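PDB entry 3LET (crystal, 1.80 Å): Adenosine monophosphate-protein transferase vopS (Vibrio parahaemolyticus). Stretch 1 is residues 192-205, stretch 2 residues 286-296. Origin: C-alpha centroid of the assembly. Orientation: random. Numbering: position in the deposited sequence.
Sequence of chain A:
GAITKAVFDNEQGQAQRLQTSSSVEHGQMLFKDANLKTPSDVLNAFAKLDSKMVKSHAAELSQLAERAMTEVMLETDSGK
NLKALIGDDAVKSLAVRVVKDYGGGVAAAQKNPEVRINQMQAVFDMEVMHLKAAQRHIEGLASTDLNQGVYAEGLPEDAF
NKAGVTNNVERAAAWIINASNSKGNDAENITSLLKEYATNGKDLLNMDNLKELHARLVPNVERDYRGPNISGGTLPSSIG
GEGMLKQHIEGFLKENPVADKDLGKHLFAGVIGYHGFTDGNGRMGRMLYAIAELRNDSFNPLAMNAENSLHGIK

Stretch 1, residues 192-205: SLLKEYATNGKDLL
Stretch 2 286-296: RMLYAIAELRN

This is a packing contact of a helix and the loop after it against a second helix, largely apolar, that is closed at one end by an arginine whose guanidinium binds one carbonyl in the last turn of the first helix and one in the loop that follows. Helix 192-199 and helix 286-295 run in the same general sense, their axes 44° apart (signed crossing angle -44°) and 9.2 Å apart at closest approach; together the stretches bury 625 Å². The nearest CA pairs give the register: Ala 198 and Ile 291 at 5.6 Å, Leu 204 and Leu 288 at 7.7 Å.

Leu 194 (chi1 t, chi2 p) is a knob in the hole formed by Met 287, Ala 290, Ile 291 and Leu 294. Leu 194 CD1 lies 3.8 Å from Met 287 SD, 3.9 Å from Ala 290 CB, 3.8 Å from Ile 291 CG1 and 3.7 Å from Leu 294 CD1. Met 287 (t, p, p) brings its side-chain end closer than its CA-to-CB bond suggests. Ile 291 (m, t) places CD1 3.5 Å from Tyr 197 CB, while the tyrosine, at chi1 -80°, leads its ring end away.

Past the helix, Gly 201 turns the chain with phi/psi 60/18, and Lys 202 (-75/136) and Asp 203 (-68/121) are extended. Within this turn Lys 202 N donates to Asn 200 OD1 at 2.9 Å. Leu 204 (m, t) then points back toward the second helix, with CD1 3.8 Å from Ile 291 CG2 and CD2 4.1 Å from Leu 288 CD2.

Arg 295 (m, t, t, chi4 -177°) is extended, so its guanidinium reaches two carbonyls near its plane. Tyr 197 O accepts from Arg 295 NE at 3.3 Å and Arg 295 NH2 at 3.0 Å; Lys 202 O accepts from Arg 295 NH1 at 2.9 Å and NH2 at 2.8 Å. Arg 295 thus bridges the end of helix 192-199 and the loop after it, from the second helix.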

ATOM      1  N   SER A 192       8.262 -16.532  19.082  1.00 17.76           N
ATOM      2  CA  SER A 192       8.972 -15.475  19.820  1.00 24.19           C
ATOM      3  C   SER A 192       8.373 -14.096  19.557  1.00 19.01           C
ATOM      4  O   SER A 192       8.218 -13.306  20.490  1.00 17.26           O
ATOM      5  CB  SER A 192      10.461 -15.412  19.454  1.00 27.56           C
ATOM      6  OG  SER A 192      11.062 -16.693  19.541  1.00 48.75           O
ATOM      7  N   LEU A 193       8.061 -13.804  18.296  1.00 16.44           N
ATOM      8  CA  LEU A 193       7.526 -12.486  17.944  1.00 17.62           C
ATOM      9  C   LEU A 193       6.159 -12.291  18.574  1.00 16.31           C
ATOM     10  O   LEU A 193       5.809 -11.206  19.018  1.00 12.42           O
ATOM     11  CB  LEU A 193       7.453 -12.277  16.420  1.00 15.97           C
ATOM     12  CG  LEU A 193       8.799 -12.000  15.727  1.00 26.78           C
ATOM     13  CD1 LEU A 193       8.663 -12.049  14.200  1.00 21.81           C
ATOM     14  CD2 LEU A 193       9.368 -10.646  16.162  1.00 25.18           C
ATOM     15  N   LEU A 194       5.379 -13.352  18.633  1.00 16.62           N
ATOM     16  CA  LEU A 194       4.043 -13.224  19.176  1.00 15.41           C
ATOM     17  C   LEU A 194       4.133 -12.898  20.681  1.00 17.99           C
ATOM     18  O   LEU A 194       3.419 -12.017  21.195  1.00 21.38           O
ATOM     19  CB  LEU A 194       3.272 -14.519  18.971  1.00 18.53           C
ATOM     20  CG  LEU A 194       1.855 -14.522  19.533  1.00 22.52           C
ATOM     21  CD1 LEU A 194       0.979 -13.411  18.953  1.00 18.58           C
ATOM     22  CD2 LEU A 194       1.243 -15.898  19.239  1.00 23.51           C
ATOM     23  N   LYS A 195       4.998 -13.605  21.390  1.00 20.04           N
ATOM     24  CA  LYS A 195       5.168 -13.331  22.819  1.00 22.18           C
ATOM     25  C   LYS A 195       5.666 -11.920  23.030  1.00 24.43           C
ATOM     26  O   LYS A 195       5.230 -11.204  23.943  1.00 24.18           O
ATOM     27  CB  LYS A 195       6.176 -14.311  23.436  1.00 21.36           C
ATOM     28  CG  LYS A 195       5.665 -15.755  23.469  1.00 28.31           C
ATOM     29  CD  LYS A 195       6.663 -16.627  24.239  1.00 45.23           C
ATOM     30  CE  LYS A 195       6.586 -18.077  23.843  1.00 57.43           C
ATOM     31  NZ  LYS A 195       5.348 -18.717  24.332  1.00 66.39           N
ATOM     32  N   GLU A 196       6.627 -11.540  22.202  1.00 14.91           N
ATOM     33  CA  GLU A 196       7.205 -10.201  22.281  1.00 18.30           C
ATOM     34  C   GLU A 196       6.157  -9.082  22.086  1.00 22.09           C
ATOM     35  O   GLU A 196       6.070  -8.158  22.893  1.00 18.68           O
ATOM     36  CB  GLU A 196       8.336 -10.074  21.254  1.00 18.79           C
ATOM     37  CG  GLU A 196       9.056  -8.728  21.320  1.00 33.86           C
ATOM     38  CD  GLU A 196      10.222  -8.636  20.342  1.00 38.72           C
ATOM     39  OE1 GLU A 196      10.720  -9.683  19.878  1.00 28.91           O
ATOM     40  OE2 GLU A 196      10.655  -7.513  20.043  1.00 41.80           O
ATOM     41  N   TYR A 197       5.363  -9.152  21.017  1.00 17.49           N
ATOM     42  CA  TYR A 197       4.337  -8.125  20.802  1.00 20.53           C
ATOM     43  C   TYR A 197       3.123  -8.261  21.733  1.00 26.91           C
ATOM     44  O   TYR A 197       2.365  -7.318  21.936  1.00 20.60           O
ATOM     45  CB  TYR A 197       3.893  -8.093  19.332  1.00 15.63           C
ATOM     46  CG  TYR A 197       4.904  -7.326  18.504  1.00 20.28           C
ATOM     47  CD1 TYR A 197       6.164  -7.861  18.248  1.00 18.47           C
ATOM     48  CD2 TYR A 197       4.623  -6.050  18.033  1.00 20.26           C
ATOM     49  CE1 TYR A 197       7.113  -7.151  17.517  1.00 22.63           C
ATOM     50  CE2 TYR A 197       5.566  -5.325  17.284  1.00 21.57           C
ATOM     51  CZ  TYR A 197       6.805  -5.889  17.026  1.00 27.42           C
ATOM     52  OH  TYR A 197       7.752  -5.190  16.293  1.00 26.46           O
ATOM     53  N   ALA A 198       2.933  -9.424  22.320  1.00 23.26           N
ATOM     54  CA  ALA A 198       1.845  -9.548  23.283  1.00 21.84           C
ATOM     55  C   ALA A 198       2.133  -8.677  24.512  1.00 26.52           C
ATOM     56  O   ALA A 198       1.212  -8.194  25.176  1.00 26.75           O
ATOM     57  CB  ALA A 198       1.671 -10.997  23.695  1.00 24.32           C
ATOM     58  N   THR A 199       3.418  -8.461  24.789  1.00 22.77           N
ATOM     59  CA  THR A 199       3.829  -7.830  26.034  1.00 33.54           C
ATOM     60  C   THR A 199       4.564  -6.499  25.856  1.00 38.45           C
ATOM     61  O   THR A 199       4.873  -5.843  26.846  1.00 32.64           O
ATOM     62  CB  THR A 199       4.753  -8.787  26.846  1.00 35.01           C
ATOM     63  OG1 THR A 199       5.972  -9.025  26.125  1.00 38.51           O
ATOM     64  CG2 THR A 199       4.066 -10.113  27.063  1.00 32.81           C
ATOM     65  N   ASN A 200       4.852  -6.079  24.627  1.00 27.92           N
ATOM     66  CA  ASN A 200       5.735  -4.920  24.469  1.00 27.15           C
ATOM     67  C   ASN A 200       5.015  -3.589  24.401  1.00 30.61           C
ATOM     68  O   ASN A 200       5.661  -2.553  24.299  1.00 33.29           O
ATOM     69  CB  ASN A 200       6.690  -5.079  23.277  1.00 23.84           C
ATOM     70  CG  ASN A 200       5.986  -5.028  21.942  1.00 23.36           C
ATOM     71  OD1 ASN A 200       4.766  -4.868  21.867  1.00 20.69           O
ATOM     72  ND2 ASN A 200       6.758  -5.174  20.866  1.00 24.41           N
ATOM     73  N   GLY A 201       3.690  -3.605  24.489  1.00 23.10           N
ATOM     74  CA  GLY A 201       2.912  -2.380  24.359  1.00 26.66           C
ATOM     75  C   GLY A 201       3.040  -1.605  23.042  1.00 25.44           C
ATOM     76  O   GLY A 201       2.671  -0.444  22.967  1.00 28.13           O
ATOM     77  N   LYS A 202       3.536  -2.213  21.976  1.00 25.49           N
ATOM     78  CA  LYS A 202       3.714  -1.425  20.757  1.00 24.23           C
ATOM     79  C   LYS A 202       2.380  -1.171  20.055  1.00 24.46           C
ATOM     80  O   LYS A 202       1.561  -2.067  19.906  1.00 20.25           O
ATOM     81  CB  LYS A 202       4.733  -2.067  19.799  1.00 26.69           C
ATOM     82  CG  LYS A 202       6.111  -1.435  19.979  1.00 50.42           C
ATOM     83  CD  LYS A 202       7.162  -1.978  19.036  1.00 63.33           C
ATOM     84  CE  LYS A 202       8.524  -1.372  19.355  1.00 77.65           C
ATOM     85  NZ  LYS A 202       9.578  -1.759  18.371  1.00 87.28           N
ATOM     86  N   ASP A 203       2.184   0.067  19.613  1.00 17.48           N
ATOM     87  CA  ASP A 203       0.962   0.453  18.930  1.00 19.44           C
ATOM     88  C   ASP A 203       0.864  -0.220  17.564  1.00 21.32           C
ATOM     89  O   ASP A 203       1.740  -0.035  16.733  1.00 21.00           O
ATOM     90  CB  ASP A 203       0.948   1.969  18.748  1.00 22.29           C
ATOM     91  CG  ASP A 203      -0.400   2.491  18.245  1.00 25.57           C
ATOM     92  OD1 ASP A 203      -1.346   1.685  18.068  1.00 25.89           O
ATOM     93  OD2 ASP A 203      -0.519   3.719  18.036  1.00 26.11           O
ATOM     94  N   LEU A 204      -0.199  -0.995  17.342  1.00 16.55           N
ATOM     95  CA  LEU A 204      -0.418  -1.665  16.074  1.00 17.66           C
ATOM     96  C   LEU A 204      -1.011  -0.724  15.030  1.00 16.19           C
ATOM     97  O   LEU A 204      -0.939  -1.009  13.833  1.00 18.22           O
ATOM     98  CB  LEU A 204      -1.382  -2.846  16.268  1.00 21.78           C
ATOM     99  CG  LEU A 204      -0.942  -3.848  17.348  1.00 21.31           C
ATOM    100  CD1 LEU A 204      -1.926  -4.989  17.422  1.00 23.76           C
ATOM    101  CD2 LEU A 204       0.474  -4.355  17.039  1.00 21.54           C
ATOM    102  N   LEU A 205      -1.595   0.386  15.466  1.00 15.07           N
ATOM    103  CA  LEU A 205      -2.266   1.284  14.524  1.00 12.59           C
ATOM    104  C   LEU A 205      -1.262   2.319  14.054  1.00 18.18           C
ATOM    105  O   LEU A 205      -1.430   3.536  14.248  1.00 15.05           O
ATOM    106  CB  LEU A 205      -3.452   1.973  15.203  1.00 17.11           C
ATOM    107  CG  LEU A 205      -4.446   0.938  15.741  1.00 23.00           C
ATOM    108  CD1 LEU A 205      -5.678   1.634  16.336  1.00 24.43           C
ATOM    109  CD2 LEU A 205      -4.862  -0.044  14.684  1.00 21.84           C
ATOM    110  N   ARG A 286      -2.736 -12.666  10.263  1.00 15.03           N
ATOM    111  CA  ARG A 286      -2.923 -13.610  11.388  1.00 14.66           C
ATOM    112  C   ARG A 286      -2.134 -13.214  12.620  1.00 14.34           C
ATOM    113  O   ARG A 286      -2.618 -13.338  13.731  1.00 13.06           O
ATOM    114  CB  ARG A 286      -2.535 -15.023  10.948  1.00 12.84           C
ATOM    115  CG  ARG A 286      -3.452 -15.517   9.845  1.00 15.13           C
ATOM    116  CD  ARG A 286      -3.450 -17.041   9.677  1.00 18.43           C
ATOM    117  NE  ARG A 286      -4.362 -17.390   8.577  1.00 19.13           N
ATOM    118  CZ  ARG A 286      -4.001 -17.396   7.306  1.00 25.70           C
ATOM    119  NH1 ARG A 286      -2.740 -17.135   6.982  1.00 27.20           N
ATOM    120  NH2 ARG A 286      -4.887 -17.672   6.358  1.00 32.43           N
ATOM    121  N   MET A 287      -0.910 -12.725  12.435  1.00 13.17           N
ATOM    122  CA  MET A 287      -0.142 -12.276  13.594  1.00 13.01           C
ATOM    123  C   MET A 287      -0.852 -11.080  14.245  1.00 11.75           C
ATOM    124  O   MET A 287      -0.966 -11.021  15.475  1.00 12.91           O
ATOM    125  CB  MET A 287       1.297 -11.939  13.176  1.00 12.78           C
ATOM    126  CG  MET A 287       2.135 -11.247  14.247  1.00 19.35           C
ATOM    127  SD  MET A 287       2.552 -12.401  15.597  1.00 20.96           S
ATOM    128  CE  MET A 287       3.863 -13.364  14.807  1.00 21.26           C
ATOM    129  N   LEU A 288      -1.336 -10.102  13.463  1.00  9.58           N
ATOM    130  CA  LEU A 288      -2.031  -8.958  14.114  1.00 10.01           C
ATOM    131  C   LEU A 288      -3.345  -9.374  14.793  1.00 12.16           C
ATOM    132  O   LEU A 288      -3.705  -8.836  15.839  1.00 13.97           O
ATOM    133  CB  LEU A 288      -2.319  -7.794  13.141  1.00 11.59           C
ATOM    134  CG  LEU A 288      -1.044  -7.150  12.579  1.00 12.85           C
ATOM    135  CD1 LEU A 288      -1.442  -5.992  11.665  1.00 11.83           C
ATOM    136  CD2 LEU A 288      -0.127  -6.637  13.659  1.00 18.95           C
ATOM    137  N   TYR A 289      -4.059 -10.318  14.196  1.00 13.23           N
ATOM    138  CA  TYR A 289      -5.297 -10.817  14.799  1.00 15.31           C
ATOM    139  C   TYR A 289      -4.957 -11.415  16.164  1.00 14.60           C
ATOM    140  O   TYR A 289      -5.624 -11.100  17.162  1.00 16.78           O
ATOM    141  CB  TYR A 289      -5.922 -11.901  13.910  1.00 11.83           C
ATOM    142  CG  TYR A 289      -7.130 -12.578  14.560  1.00 12.35           C
ATOM    143  CD1 TYR A 289      -8.380 -11.945  14.571  1.00 16.48           C
ATOM    144  CD2 TYR A 289      -7.011 -13.842  15.146  1.00 13.46           C
ATOM    145  CE1 TYR A 289      -9.499 -12.550  15.144  1.00 15.44           C
ATOM    146  CE2 TYR A 289      -8.143 -14.470  15.751  1.00 13.02           C
ATOM    147  CZ  TYR A 289      -9.365 -13.820  15.737  1.00 21.53           C
ATOM    148  OH  TYR A 289     -10.454 -14.430  16.340  1.00 19.25           O
ATOM    149  N   ALA A 290      -3.944 -12.291  16.193  1.00 12.74           N
ATOM    150  CA  ALA A 290      -3.535 -12.958  17.439  1.00 15.27           C
ATOM    151  C   ALA A 290      -3.062 -11.961  18.482  1.00 15.51           C
ATOM    152  O   ALA A 290      -3.397 -12.084  19.648  1.00 13.62           O
ATOM    153  CB  ALA A 290      -2.434 -13.989  17.187  1.00 18.14           C
ATOM    154  N   ILE A 291      -2.252 -10.986  18.094  1.00 12.55           N
ATOM    155  CA  ILE A 291      -1.789 -10.017  19.075  1.00 13.73           C
ATOM    156  C   ILE A 291      -2.976  -9.257  19.650  1.00 16.15           C
ATOM    157  O   ILE A 291      -3.057  -9.059  20.864  1.00 16.84           O
ATOM    158  CB  ILE A 291      -0.811  -9.018  18.458  1.00 15.27           C
ATOM    159  CG1 ILE A 291       0.472  -9.741  18.015  1.00 12.22           C
ATOM    160  CG2 ILE A 291      -0.484  -7.888  19.444  1.00 14.71           C
ATOM    161  CD1 ILE A 291       1.326  -8.858  17.048  1.00 15.63           C
ATOM    162  N   ALA A 292      -3.887  -8.817  18.786  1.00 12.74           N
ATOM    163  CA  ALA A 292      -5.073  -8.083  19.267  1.00 19.89           C
ATOM    164  C   ALA A 292      -5.867  -8.960  20.241  1.00 21.89           C
ATOM    165  O   ALA A 292      -6.319  -8.507  21.295  1.00 18.55           O
ATOM    166  CB  ALA A 292      -5.975  -7.631  18.094  1.00 16.11           C
ATOM    167  N   GLU A 293      -6.012 -10.228  19.897  1.00 15.09           N
ATOM    168  CA  GLU A 293      -6.777 -11.144  20.750  1.00 23.48           C
ATOM    169  C   GLU A 293      -6.113 -11.287  22.111  1.00 22.61           C
ATOM    170  O   GLU A 293      -6.789 -11.297  23.156  1.00 20.53           O
ATOM    171  CB  GLU A 293      -6.861 -12.524  20.116  1.00 24.48           C
ATOM    172  CG  GLU A 293      -7.808 -12.614  18.941  1.00 24.60           C
ATOM    173  CD  GLU A 293      -9.255 -12.592  19.404  1.00 39.25           C
ATOM    174  OE1 GLU A 293      -9.744 -13.634  19.895  1.00 30.97           O
ATOM    175  OE2 GLU A 293      -9.889 -11.532  19.287  1.00 29.78           O
ATOM    176  N   LEU A 294      -4.792 -11.440  22.100  1.00 14.82           N
ATOM    177  CA  LEU A 294      -4.070 -11.733  23.341  1.00 16.99           C
ATOM    178  C   LEU A 294      -4.119 -10.506  24.235  1.00 22.20           C
ATOM    179  O   LEU A 294      -4.295 -10.622  25.448  1.00 24.49           O
ATOM    180  CB  LEU A 294      -2.627 -12.164  23.063  1.00 18.55           C
ATOM    181  CG  LEU A 294      -2.486 -13.512  22.358  1.00 18.44           C
ATOM    182  CD1 LEU A 294      -1.034 -13.803  22.068  1.00 19.99           C
ATOM    183  CD2 LEU A 294      -3.102 -14.672  23.187  1.00 19.68           C
ATOM    184  N   ARG A 295      -4.026  -9.318  23.639  1.00 16.76           N
ATOM    185  CA  ARG A 295      -4.100  -8.096  24.427  1.00 20.37           C
ATOM    186  C   ARG A 295      -5.485  -7.923  25.027  1.00 27.94           C
ATOM    187  O   ARG A 295      -5.663  -7.140  25.974  1.00 28.22           O
ATOM    188  CB  ARG A 295      -3.726  -6.885  23.568  1.00 21.27           C
ATOM    189  CG  ARG A 295      -2.248  -6.897  23.196  1.00 27.53           C
ATOM    190  CD  ARG A 295      -1.880  -5.678  22.366  1.00 26.53           C
ATOM    191  NE  ARG A 295      -0.442  -5.600  22.115  1.00 26.44           N
ATOM    192  CZ  ARG A 295       0.115  -4.592  21.456  1.00 27.11           C
ATOM    193  NH1 ARG A 295      -0.666  -3.619  20.979  1.00 18.55           N
ATOM    194  NH2 ARG A 295       1.429  -4.568  21.259  1.00 25.95           N
ATOM    195  N   ASN A 296      -6.467  -8.634  24.474  1.00 22.92           N
ATOM    196  CA  ASN A 296      -7.810  -8.640  25.053  1.00 28.54           C
ATOM    197  C   ASN A 296      -8.066  -9.904  25.888  1.00 31.70           C
ATOM    198  O   ASN A 296      -9.219 -10.287  26.103  1.00 27.98           O
ATOM    199  CB  ASN A 296      -8.886  -8.511  23.968  1.00 33.51           C
ATOM    200  CG  ASN A 296     -10.220  -8.001  24.520  1.00 33.81           C
ATOM    201  OD1 ASN A 296     -10.253  -7.070  25.320  1.00 41.00           O
ATOM    202  ND2 ASN A 296     -11.313  -8.601  24.084  1.00 28.07           N
TER